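PDB 1AGQ: glial cell-derived neurotrophic factor from Rattus norvegicus, which probably acts as a secreted cystine-knot growth factor that supports the survival of neurons by binding cell-surface receptors. Local coordinates for residues 111-114 / 120-123. Numbering follows the deposited sequence.
Sequences DLSF and VYHI
The carbonyl oxygen of His122 is gripped from two sources: the amide N of Phe114 gives it a hydrogen bond of 3.0 Å, with 157° at the hydrogen, and the CA of Ser113 adds a weaker C-H...O contact. In return His122 N bonds to Phe114 O at 2.9 Å, making Phe114 and His122 a hydrogen-bonded antiparallel pair, while Ser113 and Ile123 form the neighbouring non-hydrogen-bonded one. On the face that carries Ser113 and Ile123, a chi1 of 174° swings Tyr121 CG away from its own amide N and sends the ring diagonally toward the partner strand, until Tyr121 OH hydrogen-bonds to Ser113 OG at 2.9 Å; a small hydroxyl suits the end of so long a phenol. Strands 112-115 and 121-124 build a beta hairpin within the TGF-beta-like cystine-knot fold, at one end of the elongated chain. On the opposite face the flat, apolar Phe114 ring offers one side to His122, whose CB lies 4.1 Å from the ring centroid in a CH-pi contact. The imidazole is inclined 38° to the phenyl ring, and its NE2 hydrogen-bonds to Asp116 in the connecting loop, so histidine serves both apolar packing and polar tethering. Tyr58 meets both rings edge-to-face. An alanine in place of Phe114 is likely to open a gap beneath His122 CB and deprive Tyr58 of one aromatic partner. Farther along, the branched aliphatic Ile123 slants across Asp111, its terminal CD1 packing 3.6 Å from Asp111 CB, while Arg125 holds the Asp111 carboxylate in a salt bridge.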
ATOM      1  N   ASP B 111       8.674  18.830  10.305  1.00 30.87           N
ATOM      2  CA  ASP B 111       8.410  20.265  10.213  1.00 37.36           C
ATOM      3  C   ASP B 111       9.344  20.849   9.144  1.00 31.70           C
ATOM      4  O   ASP B 111      10.488  20.410   9.019  1.00 35.04           O
ATOM      5  CB  ASP B 111       8.708  20.939  11.560  1.00 36.80           C
ATOM      6  CG  ASP B 111       7.690  20.584  12.638  1.00 48.82           C
ATOM      7  OD1 ASP B 111       6.686  19.925  12.327  1.00 41.93           O
ATOM      8  OD2 ASP B 111       7.901  20.978  13.815  1.00 45.75           O
ATOM      9  N   LEU B 112       8.846  21.805   8.364  1.00 28.72           N
ATOM     10  CA  LEU B 112       9.647  22.455   7.329  1.00 29.43           C
ATOM     11  C   LEU B 112       9.840  23.896   7.813  1.00 33.05           C
ATOM     12  O   LEU B 112       8.862  24.616   8.020  1.00 27.48           O
ATOM     13  CB  LEU B 112       8.911  22.445   5.974  1.00 24.19           C
ATOM     14  CG  LEU B 112       9.488  23.421   4.937  1.00 34.61           C
ATOM     15  CD1 LEU B 112      10.944  23.091   4.673  1.00 41.86           C
ATOM     16  CD2 LEU B 112       8.685  23.355   3.656  1.00 21.75           C
ATOM     17  N   SER B 113      11.098  24.278   8.033  1.00 31.49           N
ATOM     18  CA  SER B 113      11.469  25.623   8.490  1.00 29.27           C
ATOM     19  C   SER B 113      12.086  26.333   7.296  1.00 26.41           C
ATOM     20  O   SER B 113      12.826  25.721   6.517  1.00 27.76           O
ATOM     21  CB  SER B 113      12.541  25.544   9.584  1.00 28.32           C
ATOM     22  OG  SER B 113      11.995  25.186  10.830  1.00 47.51           O
ATOM     23  N   PHE B 114      11.786  27.616   7.143  1.00 24.48           N
ATOM     24  CA  PHE B 114      12.380  28.368   6.043  1.00 24.95           C
ATOM     25  C   PHE B 114      12.235  29.852   6.301  1.00 22.13           C
ATOM     26  O   PHE B 114      11.433  30.286   7.148  1.00 21.54           O
ATOM     27  CB  PHE B 114      11.740  27.993   4.683  1.00 25.56           C
ATOM     28  CG  PHE B 114      10.287  28.359   4.562  1.00 34.66           C
ATOM     29  CD1 PHE B 114       9.295  27.503   5.040  1.00 34.43           C
ATOM     30  CD2 PHE B 114       9.902  29.570   3.979  1.00 25.37           C
ATOM     31  CE1 PHE B 114       7.949  27.844   4.942  1.00 38.96           C
ATOM     32  CE2 PHE B 114       8.553  29.917   3.879  1.00 32.05           C
ATOM     33  CZ  PHE B 114       7.578  29.051   4.361  1.00 31.39           C
ATOM     34  N   VAL B 120      11.741  36.494   6.975  1.00 28.43           N
ATOM     35  CA  VAL B 120      10.865  36.166   8.091  1.00 24.97           C
ATOM     36  C   VAL B 120      10.839  34.634   8.231  1.00 27.74           C
ATOM     37  O   VAL B 120      10.658  33.896   7.254  1.00 25.17           O
ATOM     38  CB  VAL B 120       9.428  36.665   7.865  1.00 33.04           C
ATOM     39  CG1 VAL B 120       8.483  36.040   8.893  1.00 37.81           C
ATOM     40  CG2 VAL B 120       9.398  38.187   7.951  1.00 35.95           C
ATOM     41  N   TYR B 121      11.046  34.172   9.456  1.00 23.47           N
ATOM     42  CA  TYR B 121      11.072  32.749   9.753  1.00 27.05           C
ATOM     43  C   TYR B 121       9.661  32.164   9.817  1.00 29.29           C
ATOM     44  O   TYR B 121       8.759  32.758  10.406  1.00 27.39           O
ATOM     45  CB  TYR B 121      11.784  32.513  11.091  1.00 20.66           C
ATOM     46  CG  TYR B 121      11.729  31.076  11.566  1.00 23.69           C
ATOM     47  CD1 TYR B 121      10.615  30.594  12.254  1.00 25.37           C
ATOM     48  CD2 TYR B 121      12.786  30.210  11.346  1.00 22.87           C
ATOM     49  CE1 TYR B 121      10.574  29.271  12.705  1.00 27.53           C
ATOM     50  CE2 TYR B 121      12.756  28.902  11.789  1.00 23.24           C
ATOM     51  CZ  TYR B 121      11.644  28.443  12.469  1.00 25.50           C
ATOM     52  OH  TYR B 121      11.636  27.134  12.919  1.00 38.01           O
ATOM     53  N   HIS B 122       9.477  31.000   9.194  1.00 24.76           N
ATOM     54  CA  HIS B 122       8.189  30.319   9.186  1.00 26.23           C
ATOM     55  C   HIS B 122       8.431  28.831   9.331  1.00 27.15           C
ATOM     56  O   HIS B 122       9.463  28.314   8.890  1.00 22.58           O
ATOM     57  CB  HIS B 122       7.467  30.522   7.857  1.00 27.33           C
ATOM     58  CG  HIS B 122       7.128  31.940   7.556  1.00 31.51           C
ATOM     59  ND1 HIS B 122       6.111  32.615   8.196  1.00 31.86           N
ATOM     60  CD2 HIS B 122       7.624  32.796   6.630  1.00 29.47           C
ATOM     61  CE1 HIS B 122       5.999  33.828   7.677  1.00 34.36           C
ATOM     62  NE2 HIS B 122       6.905  33.959   6.726  1.00 29.91           N
ATOM     63  N   ILE B 123       7.478  28.128   9.940  1.00 24.61           N
ATOM     64  CA  ILE B 123       7.599  26.674  10.079  1.00 26.70           C
ATOM     65  C   ILE B 123       6.247  26.060   9.694  1.00 22.42           C
ATOM     66  O   ILE B 123       5.183  26.562  10.075  1.00 31.67           O
ATOM     67  CB  ILE B 123       8.009  26.266  11.535  1.00 29.41           C
ATOM     68  CG1 ILE B 123       8.045  24.741  11.675  1.00 32.57           C
ATOM     69  CG2 ILE B 123       7.029  26.845  12.544  1.00 36.43           C
ATOM     70  CD1 ILE B 123       8.896  24.261  12.815  1.00 31.60           C
TER